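Local atomic coordinates of glucose-1-phosphate uridylyltransferase (Sphingomonas elodea, PDB entry 2UX8), a protein that probably catalyses the transfer of a uridylyl group from UTP to alpha-D-glucose 1-phosphate, giving UDP-glucose and diphosphate. Residues M35-M39 with G70-L74; D141-F145 with V212-Y216; P148-M154 with V255-G259; H177-T183 with K195-P201. The contacts are given in a common frame with arbitrary orientation. Numbering follows the deposited sequence.

Contact 1 (M35-M39 with G70-L74); sequences MPKEM and GKSAL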
loop_
_atom_site.group_PDB
_atom_site.type_symbol
_atom_site.label_atom_id
_atom_site.label_comp_id
_atom_site.label_asym_id
_atom_site.label_seq_id
_atom_site.Cartn_x
_atom_site.Cartn_y
_atom_site.Cartn_z
ATOM N N MET C 35 7.750 -7.536 5.486
ATOM C CA MET C 35 7.026 -7.285 6.727
ATOM C C MET C 35 7.873 -6.422 7.639
ATOM O O MET C 35 9.050 -6.705 7.848
ATOM C CB MET C 35 6.748 -8.591 7.476
ATOM C CG MET C 35 5.432 -9.277 7.163
ATOM S SD MET C 35 3.923 -8.273 7.418
ATOM C CE MET C 35 4.221 -7.557 8.992
ATOM N N PRO C 36 7.294 -5.356 8.193
ATOM C CA PRO C 36 8.101 -4.526 9.082
ATOM C C PRO C 36 8.523 -5.368 10.291
ATOM O O PRO C 36 7.727 -6.133 10.849
ATOM C CB PRO C 36 7.149 -3.404 9.469
ATOM C CG PRO C 36 6.225 -3.313 8.281
ATOM C CD PRO C 36 5.982 -4.748 7.933
ATOM N N LYS C 37 9.790 -5.247 10.662
ATOM C CA LYS C 37 10.354 -5.949 11.801
ATOM C C LYS C 37 9.540 -5.625 13.050
ATOM O O LYS C 37 9.300 -6.481 13.896
ATOM C CB LYS C 37 11.799 -5.479 11.963
ATOM C CG LYS C 37 12.404 -5.688 13.318
ATOM C CD LYS C 37 12.723 -7.139 13.557
ATOM C CE LYS C 37 13.496 -7.301 14.850
ATOM N NZ LYS C 37 14.813 -6.582 14.834
ATOM N N GLU C 38 9.107 -4.374 13.137
ATOM C CA GLU C 38 8.342 -3.899 14.274
ATOM C C GLU C 38 6.981 -4.567 14.395
ATOM O O GLU C 38 6.291 -4.412 15.400
ATOM C CB GLU C 38 8.163 -2.379 14.185
ATOM C CG GLU C 38 9.459 -1.570 14.125
ATOM C CD GLU C 38 9.976 -1.358 12.704
ATOM O OE1 GLU C 38 9.202 -1.559 11.752
ATOM O OE2 GLU C 38 11.152 -0.968 12.534
ATOM N N MET C 39 6.593 -5.306 13.365
ATOM C CA MET C 39 5.309 -5.977 13.366
ATOM C C MET C 39 5.408 -7.440 13.766
ATOM O O MET C 39 4.388 -8.111 13.885
ATOM C CB MET C 39 4.663 -5.872 11.994
ATOM C CG MET C 39 4.227 -4.490 11.617
ATOM S SD MET C 39 2.944 -3.917 12.693
ATOM C CE MET C 39 1.600 -4.928 12.180
ATOM N N GLY C 70 8.489 0.591 3.133
ATOM C CA GLY C 70 7.442 -0.427 3.066
ATOM C C GLY C 70 6.734 -0.733 4.385
ATOM O O GLY C 70 6.564 -1.897 4.738
ATOM N N LYS C 71 6.279 0.285 5.105
ATOM C CA LYS C 71 5.658 0.021 6.389
ATOM C C LYS C 71 4.238 0.507 6.625
ATOM O O LYS C 71 3.946 1.094 7.669
ATOM C CB LYS C 71 6.585 0.549 7.478
ATOM C CG LYS C 71 7.973 -0.032 7.348
ATOM C CD LYS C 71 8.963 0.645 8.259
ATOM C CE LYS C 71 10.318 -0.041 8.155
ATOM N NZ LYS C 71 10.224 -1.461 8.569
ATOM N N SER C 72 3.349 0.228 5.679
ATOM C CA SER C 72 1.954 0.643 5.801
ATOM C C SER C 72 1.253 -0.110 6.932
ATOM O O SER C 72 0.342 0.415 7.585
ATOM C CB SER C 72 1.203 0.364 4.503
ATOM O OG SER C 72 2.065 0.451 3.392
ATOM N N ALA C 73 1.667 -1.352 7.142
ATOM C CA ALA C 73 1.077 -2.183 8.178
ATOM C C ALA C 73 1.096 -1.486 9.535
ATOM O O ALA C 73 0.141 -1.566 10.304
ATOM C CB ALA C 73 1.821 -3.503 8.255
ATOM N N LEU C 74 2.188 -0.796 9.825
ATOM C CA LEU C 74 2.310 -0.097 11.085
ATOM C C LEU C 74 1.237 0.954 11.189
ATOM O O LEU C 74 0.720 1.224 12.266
ATOM C CB LEU C 74 3.672 0.577 11.186
ATOM C CG LEU C 74 4.582 0.058 12.292
ATOM C CD1 LEU C 74 5.613 -0.896 11.727
ATOM C CD2 LEU C 74 5.266 1.237 12.935
HETATM O O HOH W 1 11.832 -3.786 9.093
#
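The ammonium group of Lys-71 is the polar hub, and three acceptors surround it. Lys-71 NZ forms a salt bridge with Glu-38 OE1 at 3.3 Å, where the hydrogen bond is weak. Lys-71 NZ also donates to a water at 2.9 Å, and to the carbonyl oxygen of Gly-23. The same water accepts from Lys-37 N at 3.0 Å, so it bridges that backbone amide to Lys-71 NZ. Lys-37 NZ instead forms a salt bridge with Asp-141. Within the 3-10 turn, Met-39 N is satisfied by Pro-36 O at 2.9 Å. Beside this polar cluster lies an apolar patch: Pro-36 CB is 3.7 Å from Leu-74 CD1, Met-39 CG is 3.9 Å from the same CD1, and Met-39 CE is 4.2 Å from Ala-73 CB. Leu-74 and Glu-38 also reach Val-21 and Ile-48. The loop following strand 16-21 is thereby packed against the start of helix 72-77, which follows strand 62-67, an arrangement that fits the Rossmann-like, nucleotide-binding half of a GT-A fold.

Contact 2 (D141-F145 with V212-Y216); sequences DDFMF and VIGRY. With G1P (1-O-phosphono-alpha-D-glucopyranose), chain K.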
loop_
_atom_site.group_PDB
_atom_site.type_symbol
_atom_site.label_atom_id
_atom_site.label_comp_id
_atom_site.label_asym_id
_atom_site.label_seq_id
_atom_site.Cartn_x
_atom_site.Cartn_y
_atom_site.Cartn_z
ATOM N N ASP C 141 12.427 -3.055 19.476
ATOM C CA ASP C 141 13.197 -4.301 19.492
ATOM C C ASP C 141 13.560 -4.691 20.922
ATOM O O ASP C 141 13.791 -5.863 21.214
ATOM C CB ASP C 141 14.482 -4.171 18.681
ATOM C CG ASP C 141 14.325 -4.660 17.255
ATOM O OD1 ASP C 141 13.192 -4.994 16.851
ATOM O OD2 ASP C 141 15.343 -4.707 16.534
ATOM N N ASP C 142 13.638 -3.701 21.806
ATOM C CA ASP C 142 13.937 -3.968 23.204
ATOM C C ASP C 142 12.608 -4.229 23.913
ATOM O O ASP C 142 11.915 -3.309 24.361
ATOM C CB ASP C 142 14.690 -2.787 23.828
ATOM C CG ASP C 142 16.188 -2.866 23.580
ATOM O OD1 ASP C 142 16.874 -1.826 23.621
ATOM O OD2 ASP C 142 16.684 -3.986 23.349
ATOM N N PHE C 143 12.254 -5.510 23.967
ATOM C CA PHE C 143 11.024 -5.958 24.587
ATOM C C PHE C 143 11.235 -5.918 26.107
ATOM O O PHE C 143 12.048 -6.666 26.663
ATOM C CB PHE C 143 10.712 -7.375 24.091
ATOM C CG PHE C 143 9.404 -7.909 24.569
ATOM C CD1 PHE C 143 8.211 -7.415 24.069
ATOM C CD2 PHE C 143 9.363 -8.860 25.587
ATOM C CE1 PHE C 143 6.992 -7.853 24.587
ATOM C CE2 PHE C 143 8.150 -9.299 26.107
ATOM C CZ PHE C 143 6.964 -8.794 25.608
ATOM N N MET C 144 10.523 -5.013 26.768
ATOM C CA MET C 144 10.646 -4.850 28.208
ATOM C C MET C 144 9.486 -5.518 28.937
ATOM O O MET C 144 8.370 -5.000 28.978
ATOM C CB MET C 144 10.711 -3.360 28.562
ATOM C CG MET C 144 11.782 -2.603 27.795
ATOM S SD MET C 144 13.443 -3.266 28.058
ATOM C CE MET C 144 14.026 -2.162 29.357
ATOM N N PHE C 145 9.773 -6.664 29.532
ATOM C CA PHE C 145 8.763 -7.431 30.240
ATOM C C PHE C 145 8.752 -7.166 31.749
ATOM O O PHE C 145 9.741 -7.416 32.440
ATOM C CB PHE C 145 9.000 -8.921 29.972
ATOM C CG PHE C 145 7.823 -9.782 30.274
ATOM C CD1 PHE C 145 6.538 -9.347 29.977
ATOM C CD2 PHE C 145 7.995 -11.051 30.804
ATOM C CE1 PHE C 145 5.449 -10.162 30.200
ATOM C CE2 PHE C 145 6.910 -11.880 31.032
ATOM C CZ PHE C 145 5.633 -11.434 30.730
ATOM N N VAL C 212 23.428 1.463 27.546
ATOM C CA VAL C 212 22.201 2.210 27.318
ATOM C C VAL C 212 21.198 1.284 26.635
ATOM O O VAL C 212 21.545 0.589 25.688
ATOM C CB VAL C 212 22.464 3.437 26.410
ATOM C CG1 VAL C 212 21.202 4.269 26.261
ATOM C CG2 VAL C 212 23.579 4.285 26.995
ATOM N N ILE C 213 19.968 1.253 27.133
ATOM C CA ILE C 213 18.936 0.415 26.540
ATOM C C ILE C 213 17.941 1.332 25.834
ATOM O O ILE C 213 17.825 2.498 26.184
ATOM C CB ILE C 213 18.220 -0.446 27.613
ATOM C CG1 ILE C 213 19.232 -1.383 28.280
ATOM C CG2 ILE C 213 17.091 -1.251 26.981
ATOM C CD1 ILE C 213 20.057 -2.196 27.316
ATOM N N GLY C 214 17.233 0.799 24.846
ATOM C CA GLY C 214 16.288 1.585 24.066
ATOM C C GLY C 214 15.080 2.250 24.701
ATOM O O GLY C 214 13.965 2.158 24.182
ATOM N N ARG C 215 15.292 2.935 25.814
ATOM C CA ARG C 215 14.225 3.651 26.516
ATOM C C ARG C 215 14.829 4.986 26.978
ATOM O O ARG C 215 15.773 4.997 27.768
ATOM C CB ARG C 215 13.732 2.822 27.711
ATOM C CG ARG C 215 12.294 2.291 27.599
ATOM C CD ARG C 215 12.026 1.638 26.256
ATOM N NE ARG C 215 10.905 0.707 26.267
ATOM C CZ ARG C 215 10.746 -0.235 25.338
ATOM N NH1 ARG C 215 11.629 -0.332 24.364
ATOM N NH2 ARG C 215 9.741 -1.105 25.396
ATOM N N TYR C 216 14.304 6.101 26.463
ATOM C CA TYR C 216 14.820 7.424 26.813
ATOM C C TYR C 216 13.740 8.450 27.146
ATOM O O TYR C 216 12.594 8.362 26.695
ATOM C CB TYR C 216 15.630 8.040 25.662
ATOM C CG TYR C 216 16.665 7.172 24.970
ATOM C CD1 TYR C 216 16.298 6.028 24.256
ATOM C CD2 TYR C 216 18.008 7.547 24.953
ATOM C CE1 TYR C 216 17.242 5.289 23.543
ATOM C CE2 TYR C 216 18.955 6.814 24.244
ATOM C CZ TYR C 216 18.567 5.694 23.543
ATOM O OH TYR C 216 19.510 4.996 22.833
HETATM C C1 G1P K . 21.356 2.389 20.035
HETATM C C2 G1P K . 22.207 3.418 20.805
HETATM C C3 G1P K . 23.134 2.663 21.772
HETATM C C4 G1P K . 22.258 1.881 22.746
HETATM C C5 G1P K . 21.399 0.888 21.930
HETATM C C6 G1P K . 20.492 0.102 22.889
HETATM O O1 G1P K . 22.232 1.548 19.250
HETATM O O2 G1P K . 22.984 4.168 19.873
HETATM O O3 G1P K . 23.927 3.594 22.497
HETATM O O4 G1P K . 23.094 1.169 23.658
HETATM O O5 G1P K . 20.559 1.611 20.985
HETATM O O6 G1P K . 19.677 -0.821 22.163
HETATM P P G1P K . 21.365 0.579 18.277
HETATM O O1P G1P K . 20.479 1.377 17.393
HETATM O O2P G1P K . 22.367 -0.309 17.399
HETATM O O3P G1P K . 20.461 -0.423 19.160
#
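The glucose 1-phosphate pocket is built partly from this contact, with Asp-142 and Gly-214 meeting beside the sugar's C6 end. Asp-142 OD1 accepts a hydrogen bond from Gly-214 N at 2.9 Å, with an N-H...O angle of 152°, and a weak one from G1P O6 at 3.3 Å. Asp-142 OD2 is salt-bridged to Arg-261. Gly-214 is the centre of an inverse gamma turn, in which Arg-215 N bonds Ile-213 O at 2.6 Å; a beta carbon at Gly-214 would lie 2.8 Å from Asp-142 OD1, a clash. Two residues before Gly-214, Val-212 O accepts a hydrogen bond from G1P O4 at 2.6 Å. Met-144 CG lies over one face of the Arg-215 guanidinium, 3.5 Å from NH2, while that NH2 is salt-bridged to Glu-54. Met-144 CE packs 4.0 Å from Ile-213 CG2. Strand 142-145 pairs with strand 260-263, Ile-213 and Met-144 both touch Cys-167 of strand 164-170, and Arg-215 packs against Cys-150, Leu-151 and Met-154 of helix 150-161.

Contact 3 (P148-M154 with V255-G259); sequences PGCLKQM and VTFQG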
loop_
_atom_site.group_PDB
_atom_site.type_symbol
_atom_site.label_atom_id
_atom_site.label_comp_id
_atom_site.label_asym_id
_atom_site.label_seq_id
_atom_site.Cartn_x
_atom_site.Cartn_y
_atom_site.Cartn_z
ATOM N N PRO C 148 5.512 -2.177 36.728
ATOM C CA PRO C 148 4.912 -1.455 35.605
ATOM C C PRO C 148 5.829 -1.567 34.405
ATOM O O PRO C 148 6.901 -2.158 34.492
ATOM C CB PRO C 148 4.849 -0.015 36.109
ATOM C CG PRO C 148 4.814 -0.155 37.581
ATOM C CD PRO C 148 5.821 -1.246 37.821
ATOM N N GLY C 149 5.406 -0.990 33.288
ATOM C CA GLY C 149 6.223 -1.025 32.095
ATOM C C GLY C 149 7.431 -0.146 32.309
ATOM O O GLY C 149 7.401 0.778 33.117
ATOM N N CYS C 150 8.502 -0.436 31.592
ATOM C CA CYS C 150 9.722 0.335 31.705
ATOM C C CYS C 150 9.523 1.850 31.658
ATOM O O CYS C 150 10.054 2.577 32.495
ATOM C CB CYS C 150 10.687 -0.085 30.610
ATOM S SG CYS C 150 12.363 0.496 30.860
ATOM N N LEU C 151 8.750 2.339 30.700
ATOM C CA LEU C 151 8.554 3.781 30.602
ATOM C C LEU C 151 7.863 4.374 31.824
ATOM O O LEU C 151 8.189 5.488 32.244
ATOM C CB LEU C 151 7.780 4.118 29.327
ATOM C CG LEU C 151 8.316 5.253 28.442
ATOM C CD1 LEU C 151 7.537 6.529 28.698
ATOM C CD2 LEU C 151 9.816 5.442 28.667
ATOM N N LYS C 152 6.913 3.639 32.395
ATOM C CA LYS C 152 6.215 4.127 33.577
ATOM C C LYS C 152 7.193 4.217 34.747
ATOM O O LYS C 152 7.211 5.213 35.460
ATOM C CB LYS C 152 5.043 3.215 33.945
ATOM C CG LYS C 152 4.281 3.689 35.180
ATOM C CD LYS C 152 3.732 5.097 34.967
ATOM C CE LYS C 152 3.397 5.807 36.274
ATOM N NZ LYS C 152 2.389 5.082 37.079
ATOM N N GLN C 153 8.012 3.188 34.941
ATOM C CA GLN C 153 8.992 3.213 36.018
ATOM C C GLN C 153 9.902 4.415 35.823
ATOM O O GLN C 153 10.255 5.108 36.777
ATOM C CB GLN C 153 9.830 1.938 36.019
ATOM C CG GLN C 153 9.006 0.679 36.201
ATOM C CD GLN C 153 9.844 -0.574 36.356
ATOM O OE1 GLN C 153 9.333 -1.685 36.258
ATOM N NE2 GLN C 153 11.132 -0.403 36.607
ATOM N N MET C 154 10.261 4.673 34.573
ATOM C CA MET C 154 11.138 5.786 34.246
ATOM C C MET C 154 10.511 7.143 34.481
ATOM O O MET C 154 11.171 8.060 34.990
ATOM C CB MET C 154 11.600 5.687 32.797
ATOM C CG MET C 154 12.792 4.777 32.621
ATOM S SD MET C 154 13.344 4.684 30.931
ATOM C CE MET C 154 14.249 6.186 30.767
ATOM N N VAL C 255 18.371 4.466 34.625
ATOM C CA VAL C 255 17.347 3.778 35.389
ATOM C C VAL C 255 17.424 2.277 35.142
ATOM O O VAL C 255 17.505 1.834 34.000
ATOM C CB VAL C 255 15.950 4.269 34.996
ATOM C CG1 VAL C 255 14.913 3.616 35.875
ATOM C CG2 VAL C 255 15.881 5.785 35.112
ATOM N N THR C 256 17.421 1.490 36.212
ATOM C CA THR C 256 17.460 0.050 36.050
ATOM C C THR C 256 16.020 -0.446 36.127
ATOM O O THR C 256 15.260 -0.079 37.023
ATOM C CB THR C 256 18.350 -0.623 37.114
ATOM O OG1 THR C 256 17.948 -0.196 38.415
ATOM C CG2 THR C 256 19.804 -0.242 36.899
ATOM N N PHE C 257 15.658 -1.265 35.151
ATOM C CA PHE C 257 14.317 -1.795 35.020
ATOM C C PHE C 257 13.966 -2.944 35.957
ATOM O O PHE C 257 14.717 -3.905 36.087
ATOM C CB PHE C 257 14.112 -2.218 33.559
ATOM C CG PHE C 257 12.766 -2.804 33.273
ATOM C CD1 PHE C 257 11.603 -2.131 33.649
ATOM C CD2 PHE C 257 12.659 -4.012 32.593
ATOM C CE1 PHE C 257 10.344 -2.655 33.348
ATOM C CE2 PHE C 257 11.417 -4.552 32.284
ATOM C CZ PHE C 257 10.249 -3.872 32.659
ATOM N N GLN C 258 12.807 -2.826 36.600
ATOM C CA GLN C 258 12.307 -3.848 37.510
ATOM C C GLN C 258 11.552 -4.854 36.651
ATOM O O GLN C 258 10.316 -4.861 36.603
ATOM C CB GLN C 258 11.350 -3.222 38.510
ATOM C CG GLN C 258 11.850 -1.916 39.051
ATOM C CD GLN C 258 12.702 -2.088 40.274
ATOM O OE1 GLN C 258 12.264 -1.785 41.380
ATOM N NE2 GLN C 258 13.923 -2.585 40.094
ATOM N N GLY C 259 12.310 -5.690 35.956
ATOM C CA GLY C 259 11.720 -6.692 35.091
ATOM C C GLY C 259 12.835 -7.199 34.210
ATOM O O GLY C 259 13.996 -6.874 34.448
#
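A cysteine sits against an aromatic ring at the start of a helix, just after a cis peptide bond that precedes Pro-148. Cys-150 CB stands 4.1 Å from the centroid of the Phe-257 ring and 27° off its normal, a CH-pi contact over the face; Cys-150 SG adds an oblique sulfur-aromatic contact, 4.5 Å from that centroid. The ring edge reaches the turn before the helix, with Phe-257 CE1 3.7 Å from Pro-148 O. Gly-149 holds the N-cap position, and Gln-153 N closes the first helical turn on Gly-149 O at 3.1 Å. The Gln-153 side chain spreads beside Phe-257 and the backbone of Gln-258. Met-154 CG packs 4.0 Å from Val-255 CB. The N-terminal part of helix 150-161 thus lies over the end of strand 252-256, with Cys-150 and Phe-257 both touching Cys-167 of strand 164-170. Met-154 also meets Ile-217 of strand 215-218, and Glu-54 and Glu-57 of helix 47-57 accept hydrogen bonds from Leu-151 N and Gly-149 N respectively.

Contact 4 (H177-T183 with K195-P201); sequences HRYGIIT and KGLVEKP. With G1P (1-O-phosphono-alpha-D-glucopyranose), chain K.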
loop_
_atom_site.group_PDB
_atom_site.type_symbol
_atom_site.label_atom_id
_atom_site.label_comp_id
_atom_site.label_asym_id
_atom_site.label_seq_id
_atom_site.Cartn_x
_atom_site.Cartn_y
_atom_site.Cartn_z
ATOM N N HIS C 177 31.049 -3.626 23.451
ATOM C CA HIS C 177 31.318 -2.923 22.201
ATOM C C HIS C 177 30.080 -2.757 21.317
ATOM O O HIS C 177 30.157 -2.149 20.249
ATOM C CB HIS C 177 32.401 -3.669 21.420
ATOM C CG HIS C 177 31.946 -4.988 20.880
ATOM N ND1 HIS C 177 31.463 -5.139 19.597
ATOM C CD2 HIS C 177 31.834 -6.202 21.470
ATOM C CE1 HIS C 177 31.072 -6.389 19.420
ATOM N NE2 HIS C 177 31.285 -7.055 20.542
ATOM N N ARG C 178 28.943 -3.289 21.761
ATOM C CA ARG C 178 27.710 -3.211 20.979
ATOM C C ARG C 178 26.741 -2.147 21.471
ATOM O O ARG C 178 25.740 -1.860 20.811
ATOM C CB ARG C 178 26.969 -4.546 21.008
ATOM C CG ARG C 178 27.831 -5.780 20.875
ATOM C CD ARG C 178 26.985 -7.024 21.116
ATOM N NE ARG C 178 26.027 -7.235 20.037
ATOM C CZ ARG C 178 24.897 -7.920 20.159
ATOM N NH1 ARG C 178 24.576 -8.462 21.324
ATOM N NH2 ARG C 178 24.094 -8.065 19.115
ATOM N N TYR C 179 27.016 -1.567 22.630
ATOM C CA TYR C 179 26.109 -0.571 23.175
ATOM C C TYR C 179 26.813 0.726 23.492
ATOM O O TYR C 179 28.028 0.844 23.349
ATOM C CB TYR C 179 25.476 -1.070 24.477
ATOM C CG TYR C 179 24.871 -2.463 24.456
ATOM C CD1 TYR C 179 25.674 -3.602 24.360
ATOM C CD2 TYR C 179 23.495 -2.643 24.598
ATOM C CE1 TYR C 179 25.117 -4.880 24.416
ATOM C CE2 TYR C 179 22.933 -3.913 24.653
ATOM C CZ TYR C 179 23.747 -5.025 24.564
ATOM O OH TYR C 179 23.190 -6.281 24.640
ATOM N N GLY C 180 26.027 1.704 23.924
ATOM C CA GLY C 180 26.594 2.970 24.330
ATOM C C GLY C 180 26.898 2.677 25.781
ATOM O O GLY C 180 26.062 2.085 26.471
ATOM N N ILE C 181 28.077 3.055 26.260
ATOM C CA ILE C 181 28.416 2.758 27.642
ATOM C C ILE C 181 28.414 3.968 28.557
ATOM O O ILE C 181 28.842 5.054 28.175
ATOM C CB ILE C 181 29.772 2.036 27.714
ATOM C CG1 ILE C 181 29.640 0.664 27.050
ATOM C CG2 ILE C 181 30.215 1.876 29.158
ATOM C CD1 ILE C 181 28.601 -0.242 27.710
ATOM N N ILE C 182 27.923 3.762 29.772
ATOM C CA ILE C 182 27.834 4.824 30.759
ATOM C C ILE C 182 28.990 4.821 31.751
ATOM O O ILE C 182 29.478 3.766 32.153
ATOM C CB ILE C 182 26.539 4.692 31.573
ATOM C CG1 ILE C 182 25.328 4.745 30.641
ATOM C CG2 ILE C 182 26.481 5.775 32.639
ATOM C CD1 ILE C 182 24.010 4.407 31.318
ATOM N N THR C 183 29.424 6.019 32.129
ATOM C CA THR C 183 30.473 6.206 33.126
ATOM C C THR C 183 29.627 6.582 34.345
ATOM O O THR C 183 29.165 7.715 34.464
ATOM C CB THR C 183 31.402 7.365 32.728
ATOM O OG1 THR C 183 32.005 7.071 31.462
ATOM C CG2 THR C 183 32.489 7.561 33.764
ATOM N N LYS C 195 28.013 10.102 34.281
ATOM C CA LYS C 195 29.046 11.126 34.220
ATOM C C LYS C 195 29.654 11.193 32.829
ATOM O O LYS C 195 30.363 12.137 32.495
ATOM C CB LYS C 195 30.133 10.836 35.266
ATOM C CG LYS C 195 29.689 11.093 36.708
ATOM C CD LYS C 195 30.761 10.688 37.706
ATOM C CE LYS C 195 30.359 11.025 39.139
ATOM N NZ LYS C 195 31.311 10.456 40.148
ATOM N N GLY C 196 29.367 10.186 32.016
ATOM C CA GLY C 196 29.896 10.163 30.671
ATOM C C GLY C 196 29.336 8.991 29.904
ATOM O O GLY C 196 28.775 8.062 30.488
ATOM N N LEU C 197 29.490 9.031 28.587
ATOM C CA LEU C 197 28.985 7.962 27.754
ATOM C C LEU C 197 29.651 7.950 26.400
ATOM O O LEU C 197 29.852 8.994 25.788
ATOM C CB LEU C 197 27.461 8.089 27.602
ATOM C CG LEU C 197 26.834 9.376 27.060
ATOM C CD1 LEU C 197 25.334 9.331 27.303
ATOM C CD2 LEU C 197 27.413 10.587 27.755
ATOM N N VAL C 198 30.013 6.758 25.947
ATOM C CA VAL C 198 30.639 6.596 24.647
ATOM C C VAL C 198 29.849 5.555 23.861
ATOM O O VAL C 198 29.465 4.515 24.406
ATOM C CB VAL C 198 32.104 6.142 24.786
ATOM C CG1 VAL C 198 32.930 7.257 25.393
ATOM C CG2 VAL C 198 32.186 4.908 25.659
ATOM N N GLU C 199 29.591 5.847 22.590
ATOM C CA GLU C 199 28.841 4.948 21.704
ATOM C C GLU C 199 29.752 3.762 21.397
ATOM O O GLU C 199 30.888 3.969 21.120
ATOM C CB GLU C 199 28.518 5.672 20.388
ATOM C CG GLU C 199 27.075 5.581 19.900
ATOM C CD GLU C 199 26.475 4.202 20.038
ATOM O OE1 GLU C 199 27.114 3.216 19.636
ATOM O OE2 GLU C 199 25.348 4.104 20.544
ATOM N N LYS C 200 29.280 2.529 21.444
ATOM C CA LYS C 200 30.123 1.361 21.146
ATOM C C LYS C 200 31.658 1.476 21.279
ATOM O O LYS C 200 32.375 1.516 20.276
ATOM C CB LYS C 200 29.800 0.847 19.742
ATOM C CG LYS C 200 28.360 0.430 19.555
ATOM C CD LYS C 200 28.182 -0.408 18.306
ATOM C CE LYS C 200 26.727 -0.801 18.126
ATOM N NZ LYS C 200 26.510 -1.728 16.991
ATOM N N PRO C 201 32.184 1.493 22.517
ATOM C CA PRO C 201 33.633 1.596 22.728
ATOM C C PRO C 201 34.376 0.373 22.183
ATOM O O PRO C 201 33.764 -0.664 21.929
ATOM C CB PRO C 201 33.746 1.698 24.241
ATOM C CG PRO C 201 32.604 0.846 24.701
ATOM C CD PRO C 201 31.484 1.294 23.798
HETATM C C1 G1P K . 21.356 2.389 20.035
HETATM C C2 G1P K . 22.207 3.418 20.805
HETATM C C3 G1P K . 23.134 2.663 21.772
HETATM C C4 G1P K . 22.258 1.881 22.746
HETATM C C5 G1P K . 21.399 0.888 21.930
HETATM C C6 G1P K . 20.492 0.102 22.889
HETATM O O1 G1P K . 22.232 1.548 19.250
HETATM O O2 G1P K . 22.984 4.168 19.873
HETATM O O3 G1P K . 23.927 3.594 22.497
HETATM O O4 G1P K . 23.094 1.169 23.658
HETATM O O5 G1P K . 20.559 1.611 20.985
HETATM O O6 G1P K . 19.677 -0.821 22.163
HETATM P P G1P K . 21.365 0.579 18.277
HETATM O O1P G1P K . 20.479 1.377 17.393
HETATM O O2P G1P K . 22.367 -0.309 17.399
HETATM O O3P G1P K . 20.461 -0.423 19.160
#
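Backbone hydrogen bonds join the two strands of a beta hairpin, whose short segments 181-183 and 195-198 run antiparallel at 159° with axes 4.4 Å apart. Ile-181 and Val-198 form a hydrogen-bonded pair, with Ile-181 N to Val-198 O at 2.7 Å and Val-198 N to Ile-181 O at 3.0 Å. Lys-195 and Gly-196 both face Thr-183, a classic beta bulge: Thr-183 N donates to Gly-196 O at 2.7 Å, and Thr-183 O accepts from Lys-195 N at 2.7 Å. CA-H...O contacts supplement these bonds, including Leu-197 CA to Ile-181 O at 2.9 Å and Gly-180 CA to Val-198 O at 3.3 Å. Apolar packing adds Ile-181 CG1 to Pro-201 CG, 3.8 Å. At the ligand-facing end of the hairpin, Gly-180 N donates a hydrogen bond to G1P O4 at 3.0 Å with an N-H...O angle of 168°, while Glu-199 OE2 accepts from G1P O2 and from G1P O3, each at a very short 2.5 Å. A beta carbon on Gly-180 would clash with G1P O3. Together, one backbone donor and one carboxylate contact the sugar at O2, O3 and O4, consistent with recognition of the glucose ring through its hydroxyls.

Contacts 2 and 4 share the ligand: the first meets G1P at O4 and O6, the second at O2, O3 and O4, although their centres are 16 Å apart. They join directly through a probable hydrogen bond from Val-212 N to Gly-180 O at 2.9 Å. Contact 3 backs contact 2, with centres 10 Å apart and Met-144 CE 3.5 Å from Cys-150 SG. Contact 1 lies farther off, 19 Å from contact 2 between centres, yet Lys-37 NZ reaches Asp-141 OD2 at 2.6 Å in a salt bridge, and the Lys-37 side chain is about 9 Å from G1P. In sequence, contact 4 nests within the loops closed by contacts 2 and 3, whose segments alternate.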